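Local atomic coordinates of uncharacterized protein (Legionella longbeachae NSW150, PDB entry 4JZA), a protein that probably hydrolyses the 3-phosphate of phosphatidylinositol 3-phosphate, as a Legionella phosphoinositide phosphatase linked to lipid metabolism in pathogen-host interaction. Residues A[697-700]-A[701-705]; A[711-714]-A[715-718]; A[721-724]-A[725-728]; A[757-760]-A[761-765]; A[769-772]-A[773-776]. One frame throughout, in Å; residues are numbered along the deposited sequence.

Contact 1. Residues A[697-700]-A[701-705]; sequences ALHS and LINER
Asn703 turns its amide back onto His699, one helical turn earlier. Its CG is anti to the carbonyl carbon (chi1 -81°), beside its own backbone N, which brings ND2 to the preceding turn. ND2 donates to His699 O at 3.0 Å, with the donor tilted from the carbonyl plane. The same nitrogen lies over the centre of one face of the His699 ring, 3.7 Å from CE1. Ring and amide planes are 60° apart, so the two groups are not stacked. The backbone N of Asn703 adds only weak bonds, to His699 O and Ser700 O.

The apolar side is different. Leu698 and Ile702 meet by their outer methyls, CD1 to CD1 at 3.9 Å, as their chains run obliquely past each other. Trp805, Val777 and Leu781 cover the Leu698 and Leu701 side of the turn, and Leu737 packs on Ile702. Glu704 points its carboxylate elsewhere, with OE1 bonded to Ser812.

Two regular helical bonds run through the turn. Leu701 N reaches Ala697 O at 3.2 Å and Ile702 N reaches Leu698 O at 2.8 Å. This is the C-terminal turn of an amphipathic alpha helix, 676-702, in the phosphoinositide phosphatase C-terminal domain.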
loop_
_atom_site.group_PDB
_atom_site.type_symbol
_atom_site.label_atom_id
_atom_site.label_comp_id
_atom_site.label_asym_id
_atom_site.label_seq_id
_atom_site.Cartn_x
_atom_site.Cartn_y
_atom_site.Cartn_z
ATOM N N ALA A 697 -36.594 -12.461 -30.471
ATOM C CA ALA A 697 -37.583 -11.375 -30.582
ATOM C C ALA A 697 -37.068 -10.209 -31.419
ATOM O O ALA A 697 -37.736 -9.755 -32.304
ATOM C CB ALA A 697 -38.017 -10.880 -29.197
ATOM N N LEU A 698 -35.862 -9.763 -31.168
ATOM C CA LEU A 698 -35.276 -8.705 -31.983
ATOM C C LEU A 698 -35.045 -9.064 -33.452
ATOM O O LEU A 698 -35.246 -8.209 -34.342
ATOM C CB LEU A 698 -33.996 -8.223 -31.358
ATOM C CG LEU A 698 -33.421 -6.930 -31.904
ATOM C CD1 LEU A 698 -34.390 -5.757 -31.923
ATOM C CD2 LEU A 698 -32.172 -6.603 -31.076
ATOM N N HIS A 699 -34.666 -10.319 -33.704
ATOM C CA HIS A 699 -34.414 -10.782 -35.050
ATOM C C HIS A 699 -35.675 -10.574 -35.842
ATOM O O HIS A 699 -35.627 -10.056 -36.944
ATOM C CB HIS A 699 -33.963 -12.242 -35.077
ATOM C CG HIS A 699 -33.452 -12.694 -36.406
ATOM N ND1 HIS A 699 -34.268 -13.284 -37.354
ATOM C CD2 HIS A 699 -32.220 -12.642 -36.952
ATOM C CE1 HIS A 699 -33.555 -13.578 -38.426
ATOM N NE2 HIS A 699 -32.312 -13.194 -38.209
ATOM N N SER A 700 -36.823 -10.970 -35.316
ATOM C CA SER A 700 -38.049 -10.835 -36.114
ATOM C C SER A 700 -38.391 -9.397 -36.305
ATOM O O SER A 700 -38.649 -8.965 -37.428
ATOM C CB SER A 700 -39.232 -11.514 -35.472
ATOM O OG SER A 700 -38.809 -12.655 -34.794
ATOM N N LEU A 701 -38.382 -8.648 -35.207
ATOM C CA LEU A 701 -38.779 -7.233 -35.258
ATOM C C LEU A 701 -37.902 -6.363 -36.206
ATOM O O LEU A 701 -38.415 -5.607 -37.035
ATOM C CB LEU A 701 -38.779 -6.644 -33.841
ATOM C CG LEU A 701 -39.098 -5.153 -33.725
ATOM C CD1 LEU A 701 -40.424 -4.880 -34.372
ATOM C CD2 LEU A 701 -39.167 -4.682 -32.307
ATOM N N ILE A 702 -36.587 -6.485 -36.078
ATOM C CA ILE A 702 -35.668 -5.673 -36.881
ATOM C C ILE A 702 -35.793 -5.975 -38.381
ATOM O O ILE A 702 -35.576 -5.128 -39.218
ATOM C CB ILE A 702 -34.233 -5.908 -36.408
ATOM C CG1 ILE A 702 -33.401 -4.659 -36.522
ATOM C CG2 ILE A 702 -33.597 -7.104 -37.111
ATOM C CD1 ILE A 702 -33.227 -3.971 -35.185
ATOM N N ASN A 703 -36.177 -7.187 -38.726
ATOM C CA ASN A 703 -36.327 -7.532 -40.123
ATOM C C ASN A 703 -37.637 -7.067 -40.721
ATOM O O ASN A 703 -37.791 -7.192 -41.905
ATOM C CB ASN A 703 -36.059 -9.023 -40.379
ATOM C CG ASN A 703 -34.550 -9.333 -40.462
ATOM O OD1 ASN A 703 -33.868 -8.909 -41.387
ATOM N ND2 ASN A 703 -34.027 -10.067 -39.484
ATOM N N GLU A 704 -38.562 -6.526 -39.924
ATOM C CA GLU A 704 -39.635 -5.677 -40.444
ATOM C C GLU A 704 -39.129 -4.232 -40.526
ATOM O O GLU A 704 -39.510 -3.372 -39.738
ATOM C CB GLU A 704 -40.869 -5.730 -39.546
ATOM C CG GLU A 704 -41.446 -7.117 -39.326
ATOM C CD GLU A 704 -42.290 -7.638 -40.487
ATOM O OE1 GLU A 704 -43.297 -6.964 -40.870
ATOM O OE2 GLU A 704 -41.942 -8.756 -40.986
ATOM N N ARG A 705 -38.312 -3.969 -41.533
ATOM C CA ARG A 705 -37.489 -2.735 -41.640
ATOM C C ARG A 705 -38.297 -1.440 -41.838
ATOM O O ARG A 705 -37.819 -0.344 -41.539
ATOM C CB ARG A 705 -36.425 -2.885 -42.759
ATOM C CG ARG A 705 -35.747 -4.262 -42.774
ATOM C CD ARG A 705 -34.545 -4.321 -43.685
ATOM N NE ARG A 705 -33.609 -3.256 -43.324
ATOM C CZ ARG A 705 -32.744 -2.684 -44.158
ATOM N NH1 ARG A 705 -32.676 -3.075 -45.426
ATOM N NH2 ARG A 705 -31.947 -1.715 -43.725
#

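Contact 2. Residues A[711-714]-A[715-718]; sequences QEQS and SRWT
Gln713 and Ser714 bond to Arg716 and Trp717 in a short 3-10 turn. It lies in the loop between helices 676-702 and 731-740 of the C-terminal domain. Both cross-bonds span three residues, as a 3-10 turn requires. Arg716 N donates to Gln713 O at 2.8 Å and is fairly straight, with an N-H...O angle of 166°. Trp717 N donates to Ser714 O at 3.1 Å and comes from above the carbonyl plane.

The tighter part is built round Gln713. Its CB is 3.9 Å from Trp717 NE1, and its carbonyl O is 3.5 Å from Trp717 CD1. Trp717 CG sits beside its own backbone N (chi1 -48°), and this swings the indole back over the start of the turn. The Arg716 chain is extended from CG to NE and runs alongside Gln713, pointing the same way. Its CD lies over one face of the Trp717 ring, offset toward the rim. Gln713 and Arg716 also touch Ser769. Trp717 NE1 makes a weak hydrogen bond to Ser724 OG. Arg716 and Trp717 also touch a neighbouring molecule of the crystal.

The other side is loose. Ser714 and Ser715 form the exposed outer bend, where backbone atoms make the contact. Ser715 touches a crystal neighbour as well. On this solvent side the hydroxyl of Ser714 has one weak bond within its own segment, from OG to Glu712 OE1 at 3.0 Å.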
loop_
_atom_site.group_PDB
_atom_site.type_symbol
_atom_site.label_atom_id
_atom_site.label_comp_id
_atom_site.label_asym_id
_atom_site.label_seq_id
_atom_site.Cartn_x
_atom_site.Cartn_y
_atom_site.Cartn_z
ATOM N N GLN A 711 -41.190 9.706 -40.278
ATOM C CA GLN A 711 -41.865 10.568 -41.271
ATOM C C GLN A 711 -40.851 11.431 -42.064
ATOM O O GLN A 711 -39.700 11.634 -41.635
ATOM C CB GLN A 711 -42.924 11.450 -40.625
ATOM C CG GLN A 711 -43.857 10.654 -39.737
ATOM C CD GLN A 711 -44.974 11.508 -39.181
ATOM O OE1 GLN A 711 -45.144 11.617 -37.965
ATOM N NE2 GLN A 711 -45.747 12.124 -40.070
ATOM N N GLU A 712 -41.279 11.880 -43.248
ATOM C CA GLU A 712 -40.445 12.685 -44.149
ATOM C C GLU A 712 -40.700 14.136 -43.717
ATOM O O GLU A 712 -41.815 14.654 -43.860
ATOM C CB GLU A 712 -40.764 12.326 -45.629
ATOM C CG GLU A 712 -40.611 13.407 -46.696
ATOM C CD GLU A 712 -41.930 14.045 -47.120
ATOM O OE1 GLU A 712 -41.922 15.217 -47.554
ATOM O OE2 GLU A 712 -42.977 13.373 -47.055
ATOM N N GLN A 713 -39.678 14.749 -43.117
ATOM C CA GLN A 713 -39.851 15.948 -42.278
ATOM C C GLN A 713 -39.324 17.190 -42.992
ATOM O O GLN A 713 -38.399 17.865 -42.489
ATOM C CB GLN A 713 -39.084 15.804 -40.957
ATOM C CG GLN A 713 -39.396 14.572 -40.121
ATOM C CD GLN A 713 -38.174 14.053 -39.336
ATOM O OE1 GLN A 713 -37.561 13.052 -39.737
ATOM N NE2 GLN A 713 -37.819 14.736 -38.215
ATOM N N SER A 714 -39.921 17.497 -44.151
ATOM C CA SER A 714 -39.457 18.586 -45.040
ATOM C C SER A 714 -38.882 19.850 -44.344
ATOM O O SER A 714 -37.767 20.301 -44.713
ATOM C CB SER A 714 -40.556 18.953 -46.036
ATOM O OG SER A 714 -40.750 17.856 -46.907
ATOM N N SER A 715 -39.615 20.374 -43.343
ATOM C CA SER A 715 -39.230 21.607 -42.591
ATOM C C SER A 715 -37.832 21.550 -41.894
ATOM O O SER A 715 -37.228 22.601 -41.566
ATOM C CB SER A 715 -40.336 22.037 -41.589
ATOM O OG SER A 715 -40.914 20.943 -40.904
ATOM N N ARG A 716 -37.306 20.335 -41.730
ATOM C CA ARG A 716 -36.022 20.123 -41.076
ATOM C C ARG A 716 -34.821 19.988 -42.021
ATOM O O ARG A 716 -33.683 20.151 -41.582
ATOM C CB ARG A 716 -36.140 18.847 -40.239
ATOM C CG ARG A 716 -35.089 18.658 -39.170
ATOM C CD ARG A 716 -35.099 17.232 -38.709
ATOM N NE ARG A 716 -34.074 16.948 -37.713
ATOM C CZ ARG A 716 -33.883 15.735 -37.187
ATOM N NH1 ARG A 716 -34.662 14.743 -37.578
ATOM N NH2 ARG A 716 -32.931 15.512 -36.270
ATOM N N TRP A 717 -35.078 19.637 -43.286
ATOM C CA TRP A 717 -34.042 19.345 -44.268
ATOM C C TRP A 717 -33.924 20.494 -45.264
ATOM O O TRP A 717 -34.932 21.074 -45.724
ATOM C CB TRP A 717 -34.358 18.044 -45.038
ATOM C CG TRP A 717 -34.748 16.879 -44.160
ATOM C CD1 TRP A 717 -35.913 16.168 -44.210
ATOM C CD2 TRP A 717 -33.984 16.308 -43.086
ATOM N NE1 TRP A 717 -35.925 15.191 -43.235
ATOM C CE2 TRP A 717 -34.755 15.259 -42.531
ATOM C CE3 TRP A 717 -32.731 16.582 -42.539
ATOM C CZ2 TRP A 717 -34.302 14.476 -41.460
ATOM C CZ3 TRP A 717 -32.287 15.801 -41.460
ATOM C CH2 TRP A 717 -33.063 14.759 -40.946
ATOM N N THR A 718 -32.686 20.813 -45.608
ATOM C CA THR A 718 -32.415 21.776 -46.645
ATOM C C THR A 718 -31.749 21.005 -47.799
ATOM O O THR A 718 -32.211 21.071 -48.913
ATOM C CB THR A 718 -31.568 22.916 -46.086
ATOM O OG1 THR A 718 -30.932 22.431 -44.908
ATOM C CG2 THR A 718 -32.408 24.089 -45.629
#

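Contact 3. Residues A[721-724]-A[725-728]; sequences FFSS and ESNP
Phe721 meets Asn727 through its carbonyl. Asn727 ND2 donates a weak bond to Phe721 O at 3.3 Å. Asn727 CG lies beside its own backbone N (chi1 -54°), which directs the amide back across the loop. The Phe721 ring plays no part in this. It turns the other way, with CD2 over one face of the Phe722 ring, offset toward the rim.

Phe722 adds little beyond that; its CA lies 3.9 Å from Asn727 ND2.

Ser723 is buried, unlike its neighbours in 721-728. Its OG stands between its backbone N and carbonyl carbon (chi1 78°) and accepts from Ser726 N at 3.0 Å, N-H...O 155°. Its carbonyl O takes weak bonds from Ser726 N and Asn727 N. Side-chain and main-chain oxygens of one serine thus face the amides three and four residues on. This is an ST motif, familiar from helix N-termini, although no regular helix follows here. Ser723 OG and Ser726 OG each also bond to Ser720 O.

Ser724 closes the turn. Its O accepts weakly from Asn727 N at 3.2 Å. Pro728 has no N-H to offer, but its CA makes a CA-H...O contact to the same oxygen at 3.2 Å. Ser724 OG bonds to Gln711 O, in the preceding part of the loop.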
loop_
_atom_site.group_PDB
_atom_site.type_symbol
_atom_site.label_atom_id
_atom_site.label_comp_id
_atom_site.label_asym_id
_atom_site.label_seq_id
_atom_site.Cartn_x
_atom_site.Cartn_y
_atom_site.Cartn_z
ATOM N N PHE A 721 -29.547 15.517 -49.539
ATOM C CA PHE A 721 -28.546 14.485 -49.326
ATOM C C PHE A 721 -28.597 13.946 -47.894
ATOM O O PHE A 721 -28.355 12.746 -47.630
ATOM C CB PHE A 721 -27.163 15.015 -49.651
ATOM C CG PHE A 721 -26.128 13.951 -49.619
ATOM C CD1 PHE A 721 -26.278 12.824 -50.432
ATOM C CD2 PHE A 721 -25.069 14.020 -48.756
ATOM C CE1 PHE A 721 -25.369 11.814 -50.407
ATOM C CE2 PHE A 721 -24.136 13.004 -48.726
ATOM C CZ PHE A 721 -24.285 11.895 -49.554
ATOM N N PHE A 722 -28.966 14.849 -46.995
ATOM C CA PHE A 722 -29.098 14.548 -45.580
ATOM C C PHE A 722 -30.549 14.396 -45.122
ATOM O O PHE A 722 -30.820 14.325 -43.961
ATOM C CB PHE A 722 -28.374 15.631 -44.777
ATOM C CG PHE A 722 -26.929 15.742 -45.113
ATOM C CD1 PHE A 722 -26.078 14.712 -44.831
ATOM C CD2 PHE A 722 -26.410 16.865 -45.707
ATOM C CE1 PHE A 722 -24.703 14.784 -45.158
ATOM C CE2 PHE A 722 -25.051 16.949 -46.042
ATOM C CZ PHE A 722 -24.192 15.910 -45.769
ATOM N N SER A 723 -31.480 14.307 -46.044
ATOM C CA SER A 723 -32.900 14.116 -45.715
ATOM C C SER A 723 -33.158 12.689 -45.214
ATOM O O SER A 723 -32.348 11.781 -45.476
ATOM C CB SER A 723 -33.764 14.353 -46.968
ATOM O OG SER A 723 -33.692 13.187 -47.805
ATOM N N SER A 724 -34.300 12.490 -44.541
ATOM C CA SER A 724 -34.748 11.154 -44.125
ATOM C C SER A 724 -35.262 10.304 -45.308
ATOM O O SER A 724 -35.103 9.086 -45.299
ATOM C CB SER A 724 -35.779 11.230 -42.986
ATOM O OG SER A 724 -36.935 11.974 -43.345
ATOM N N GLU A 725 -35.852 10.941 -46.321
ATOM C CA GLU A 725 -36.109 10.265 -47.601
ATOM C C GLU A 725 -34.856 9.510 -48.092
ATOM O O GLU A 725 -34.942 8.349 -48.465
ATOM C CB GLU A 725 -36.590 11.264 -48.675
ATOM C CG GLU A 725 -38.086 11.232 -48.963
ATOM C CD GLU A 725 -38.518 12.377 -49.856
ATOM O OE1 GLU A 725 -38.520 12.210 -51.100
ATOM O OE2 GLU A 725 -38.812 13.465 -49.309
ATOM N N SER A 726 -33.695 10.167 -48.091
ATOM C CA SER A 726 -32.479 9.523 -48.641
ATOM C C SER A 726 -31.791 8.586 -47.640
ATOM O O SER A 726 -30.965 7.753 -48.030
ATOM C CB SER A 726 -31.456 10.548 -49.175
ATOM O OG SER A 726 -32.098 11.649 -49.783
ATOM N N ASN A 727 -32.133 8.712 -46.364
ATOM C CA ASN A 727 -31.465 7.954 -45.298
ATOM C C ASN A 727 -32.543 7.396 -44.385
ATOM O O ASN A 727 -32.614 7.742 -43.216
ATOM C CB ASN A 727 -30.482 8.873 -44.545
ATOM C CG ASN A 727 -29.489 9.571 -45.478
ATOM O OD1 ASN A 727 -29.189 9.076 -46.540
ATOM N ND2 ASN A 727 -28.969 10.693 -45.075
ATOM N N PRO A 728 -33.424 6.537 -44.935
ATOM C CA PRO A 728 -34.617 6.143 -44.171
ATOM C C PRO A 728 -34.314 5.458 -42.808
ATOM O O PRO A 728 -34.881 5.840 -41.779
ATOM C CB PRO A 728 -35.344 5.183 -45.137
ATOM C CG PRO A 728 -34.262 4.618 -46.009
ATOM C CD PRO A 728 -33.240 5.714 -46.157
#

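Contact 4. Residues A[757-760]-A[761-765]; sequences LQVV and SERPE
Val759 O carries the side-chain part of this contact, with Arg763 as its main partner. Arg763 NE donates to it at 2.9 Å, N-H...O 161°. The oxygen lies in the guanidinium plane, but the donor stands well above the carbonyl plane. Arg763 NH2 adds a weak bond to the same atom. The arginine chain is bent at chi2 (-57°) and chi3 (107°), and this folds the guanidinium back against the helix. A second side chain bonds to the main chain one turn back: Ser761 OG donates to Gln758 O at 2.6 Å.

The main-chain bonds change character along the segment. Ser761 N reaches Leu757 O at 2.9 Å, a normal alpha-helical bond. Glu762 N then bonds to Val759 O at 3.1 Å, from the carbonyl face opposite Arg763 NE, and only weakly to Gln758 O. Arg763 N bonds to Val760 O at 3.0 Å. Such a shift from i+4 to i+3 partners marks the C-terminal end of an alpha helix, here 748-761. The side-chain donors of Arg763 thus reach a carbonyl of its last turn.

The charged interaction is local. Arg763 NH2 forms a salt bridge with Glu762 OE1 at 3.0 Å, though its hydrogen-bond geometry is weak.

Apolar contact comes from Val759. Its CG1 lies over one face of the guanidinium, 3.8 Å from Arg763 NH2. Gln735 of helix 731-740 touches both residues.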
loop_
_atom_site.group_PDB
_atom_site.type_symbol
_atom_site.label_atom_id
_atom_site.label_comp_id
_atom_site.label_asym_id
_atom_site.label_seq_id
_atom_site.Cartn_x
_atom_site.Cartn_y
_atom_site.Cartn_z
ATOM N N LEU A 757 -25.669 -4.100 -27.594
ATOM C CA LEU A 757 -25.724 -3.121 -26.540
ATOM C C LEU A 757 -24.649 -2.024 -26.625
ATOM O O LEU A 757 -24.893 -0.908 -26.205
ATOM C CB LEU A 757 -25.602 -3.817 -25.213
ATOM C CG LEU A 757 -26.733 -4.675 -24.682
ATOM C CD1 LEU A 757 -26.188 -5.522 -23.539
ATOM C CD2 LEU A 757 -27.861 -3.809 -24.161
ATOM N N GLN A 758 -23.462 -2.346 -27.130
ATOM C CA GLN A 758 -22.481 -1.327 -27.523
ATOM C C GLN A 758 -23.097 -0.273 -28.500
ATOM O O GLN A 758 -22.958 0.950 -28.306
ATOM C CB GLN A 758 -21.265 -1.959 -28.211
ATOM C CG GLN A 758 -20.073 -2.205 -27.299
ATOM C CD GLN A 758 -19.163 -3.350 -27.770
ATOM O OE1 GLN A 758 -19.272 -3.870 -28.881
ATOM N NE2 GLN A 758 -18.265 -3.734 -26.916
ATOM N N VAL A 759 -23.754 -0.750 -29.560
ATOM C CA VAL A 759 -24.431 0.144 -30.457
ATOM C C VAL A 759 -25.447 1.053 -29.747
ATOM O O VAL A 759 -25.368 2.274 -29.851
ATOM C CB VAL A 759 -25.183 -0.629 -31.516
ATOM C CG1 VAL A 759 -25.999 0.342 -32.357
ATOM C CG2 VAL A 759 -24.187 -1.388 -32.392
ATOM N N VAL A 760 -26.380 0.447 -29.027
ATOM C CA VAL A 760 -27.387 1.180 -28.286
ATOM C C VAL A 760 -26.803 2.194 -27.303
ATOM O O VAL A 760 -27.320 3.283 -27.144
ATOM C CB VAL A 760 -28.312 0.205 -27.489
ATOM C CG1 VAL A 760 -29.168 0.953 -26.453
ATOM C CG2 VAL A 760 -29.226 -0.583 -28.437
ATOM N N SER A 761 -25.742 1.814 -26.607
ATOM C CA SER A 761 -25.186 2.689 -25.585
ATOM C C SER A 761 -24.651 3.995 -26.187
ATOM O O SER A 761 -24.516 4.965 -25.461
ATOM C CB SER A 761 -24.024 2.000 -24.921
ATOM O OG SER A 761 -22.919 1.866 -25.838
ATOM N N GLU A 762 -24.308 3.986 -27.495
ATOM C CA GLU A 762 -23.866 5.185 -28.242
ATOM C C GLU A 762 -25.031 6.073 -28.744
ATOM O O GLU A 762 -24.788 7.212 -29.161
ATOM C CB GLU A 762 -23.069 4.786 -29.480
ATOM C CG GLU A 762 -21.755 4.059 -29.211
ATOM C CD GLU A 762 -21.203 3.355 -30.461
ATOM O OE1 GLU A 762 -21.934 3.191 -31.505
ATOM O OE2 GLU A 762 -20.012 2.963 -30.372
ATOM N N ARG A 763 -26.266 5.554 -28.737
ATOM C CA ARG A 763 -27.362 6.276 -29.325
ATOM C C ARG A 763 -27.749 7.446 -28.422
ATOM O O ARG A 763 -27.483 7.433 -27.236
ATOM C CB ARG A 763 -28.591 5.397 -29.516
ATOM C CG ARG A 763 -28.410 4.152 -30.343
ATOM C CD ARG A 763 -27.889 4.467 -31.719
ATOM N NE ARG A 763 -26.510 4.072 -31.818
ATOM C CZ ARG A 763 -25.743 4.246 -32.883
ATOM N NH1 ARG A 763 -26.210 4.860 -33.957
ATOM N NH2 ARG A 763 -24.503 3.778 -32.855
ATOM N N PRO A 764 -28.331 8.507 -28.990
ATOM C CA PRO A 764 -28.806 9.604 -28.177
ATOM C C PRO A 764 -29.996 9.180 -27.369
ATOM O O PRO A 764 -30.725 8.366 -27.823
ATOM C CB PRO A 764 -29.222 10.623 -29.208
ATOM C CG PRO A 764 -28.318 10.382 -30.331
ATOM C CD PRO A 764 -28.156 8.903 -30.394
ATOM N N GLU A 765 -30.207 9.784 -26.212
ATOM C CA GLU A 765 -31.207 9.371 -25.247
ATOM C C GLU A 765 -32.572 9.671 -25.769
ATOM O O GLU A 765 -33.392 8.797 -25.810
ATOM C CB GLU A 765 -31.034 10.134 -23.947
ATOM C CG GLU A 765 -31.647 9.450 -22.737
ATOM C CD GLU A 765 -30.631 8.556 -22.059
ATOM O OE1 GLU A 765 -30.160 8.891 -20.947
ATOM O OE2 GLU A 765 -30.270 7.533 -22.672
#

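Contact 5. Residues A[769-772]-A[773-776]; sequences SRTE and ATNS
Thr771 and Glu772 lead the chain into the helix that Ala773 to Ser776 continue. Arg770 and Thr771 are extended, and the helical angles begin at Glu772. Asn775 N donates to Thr771 O at 3.1 Å, almost along the C=O direction. Ser776 N bonds to Glu772 O at 3.0 Å.

Thr771 is the N-cap of helix 772-782. Its OG1 accepts from Thr774 N at 3.2 Å, with an N-H...O angle of 168°. The hydroxyl is set for this by its chi1 of 64°, which places it between the backbone N and the carbonyl carbon. OG1 also bonds to Leu707 O, so the cap is tied to the loop after helix 676-702. A capping box would have the Thr774 side chain accept directly from Thr771 N. Here a water stands between them. It accepts from Thr771 N at 3.0 Å and is bonded to Thr774 OG1 at 2.9 Å.

The other branch of Thr774 is apolar in its contacts. CG2 packs on the extended chain of Arg770, 3.7 Å from CD, and the two side chains meet at about a right angle. Asn775 OD1 comes up to Arg770 CD at 3.2 Å, near the guanidinium plane, with amide and guanidinium planes 77° apart. The guanidinium itself bonds elsewhere, NH2 to Pro764 O. Ser776 OG bonds to Glu804 on helix 794-817.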
loop_
_atom_site.group_PDB
_atom_site.type_symbol
_atom_site.label_atom_id
_atom_site.label_comp_id
_atom_site.label_asym_id
_atom_site.label_seq_id
_atom_site.Cartn_x
_atom_site.Cartn_y
_atom_site.Cartn_z
ATOM N N SER A 769 -37.952 12.308 -33.420
ATOM C CA SER A 769 -38.369 11.873 -34.749
ATOM C C SER A 769 -38.416 10.364 -34.936
ATOM O O SER A 769 -38.825 9.892 -35.977
ATOM C CB SER A 769 -37.448 12.466 -35.777
ATOM O OG SER A 769 -36.297 11.668 -35.885
ATOM N N ARG A 770 -37.962 9.614 -33.951
ATOM C CA ARG A 770 -37.977 8.153 -34.030
ATOM C C ARG A 770 -39.367 7.631 -33.940
ATOM O O ARG A 770 -40.180 8.167 -33.189
ATOM C CB ARG A 770 -37.203 7.516 -32.855
ATOM C CG ARG A 770 -35.719 7.807 -32.843
ATOM C CD ARG A 770 -35.108 7.376 -31.540
ATOM N NE ARG A 770 -33.680 7.599 -31.503
ATOM C CZ ARG A 770 -32.996 7.689 -30.371
ATOM N NH1 ARG A 770 -33.626 7.582 -29.233
ATOM N NH2 ARG A 770 -31.680 7.897 -30.354
ATOM N N THR A 771 -39.577 6.513 -34.633
ATOM C CA THR A 771 -40.819 5.742 -34.576
ATOM C C THR A 771 -40.944 4.949 -33.282
ATOM O O THR A 771 -39.971 4.717 -32.600
ATOM C CB THR A 771 -40.840 4.672 -35.676
ATOM O OG1 THR A 771 -39.786 3.730 -35.443
ATOM C CG2 THR A 771 -40.667 5.248 -37.032
ATOM N N GLU A 772 -42.152 4.458 -33.014
ATOM C CA GLU A 772 -42.465 3.629 -31.889
ATOM C C GLU A 772 -41.470 2.455 -31.764
ATOM O O GLU A 772 -40.948 2.169 -30.667
ATOM C CB GLU A 772 -43.876 3.109 -32.056
ATOM C CG GLU A 772 -44.552 2.628 -30.773
ATOM C CD GLU A 772 -45.894 1.911 -31.034
ATOM O OE1 GLU A 772 -46.503 1.374 -30.084
ATOM O OE2 GLU A 772 -46.335 1.852 -32.206
ATOM N N ALA A 773 -41.182 1.787 -32.873
ATOM C CA ALA A 773 -40.332 0.611 -32.817
ATOM C C ALA A 773 -38.882 0.939 -32.503
ATOM O O ALA A 773 -38.254 0.289 -31.654
ATOM C CB ALA A 773 -40.431 -0.155 -34.106
ATOM N N THR A 774 -38.329 1.933 -33.183
ATOM C CA THR A 774 -36.976 2.416 -32.859
ATOM C C THR A 774 -36.841 2.762 -31.385
ATOM O O THR A 774 -35.884 2.321 -30.722
ATOM C CB THR A 774 -36.609 3.649 -33.693
ATOM O OG1 THR A 774 -36.582 3.299 -35.090
ATOM C CG2 THR A 774 -35.254 4.173 -33.285
ATOM N N ASN A 775 -37.806 3.477 -30.834
ATOM C CA ASN A 775 -37.780 3.722 -29.364
ATOM C C ASN A 775 -37.912 2.496 -28.495
ATOM O O ASN A 775 -37.393 2.483 -27.379
ATOM C CB ASN A 775 -38.886 4.654 -28.901
ATOM C CG ASN A 775 -38.638 6.092 -29.251
ATOM O OD1 ASN A 775 -37.515 6.543 -29.540
ATOM N ND2 ASN A 775 -39.703 6.804 -29.317
ATOM N N SER A 776 -38.643 1.485 -28.946
ATOM C CA SER A 776 -38.742 0.277 -28.157
ATOM C C SER A 776 -37.428 -0.499 -28.237
ATOM O O SER A 776 -36.928 -0.997 -27.214
ATOM C CB SER A 776 -39.909 -0.566 -28.614
ATOM O OG SER A 776 -39.869 -1.799 -28.002
HETATM O O HOH W 1 -37.273 5.754 -36.405
#

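Overall arrangement
All five contacts lie in the C-terminal domain, far from the centre of the chain. Contacts 1, 4 and 5 are partly buried and sit at helix ends: two at C-terminal ends, one at an N-cap. Their apolar side chains face neighbouring helices, and several of their polar side chains bond to main-chain atoms at those ends. Contacts 2 and 3 are surface turns of one loop, centres about 9 Å apart, and they touch directly. They are held mostly by serine and backbone bonds. Contact 5 touches contact 2 through Ser769, and contact 4 through Arg770. Contact 1 touches none of the others, but its Leu698 packs on helix 772-782, which contact 5 opens.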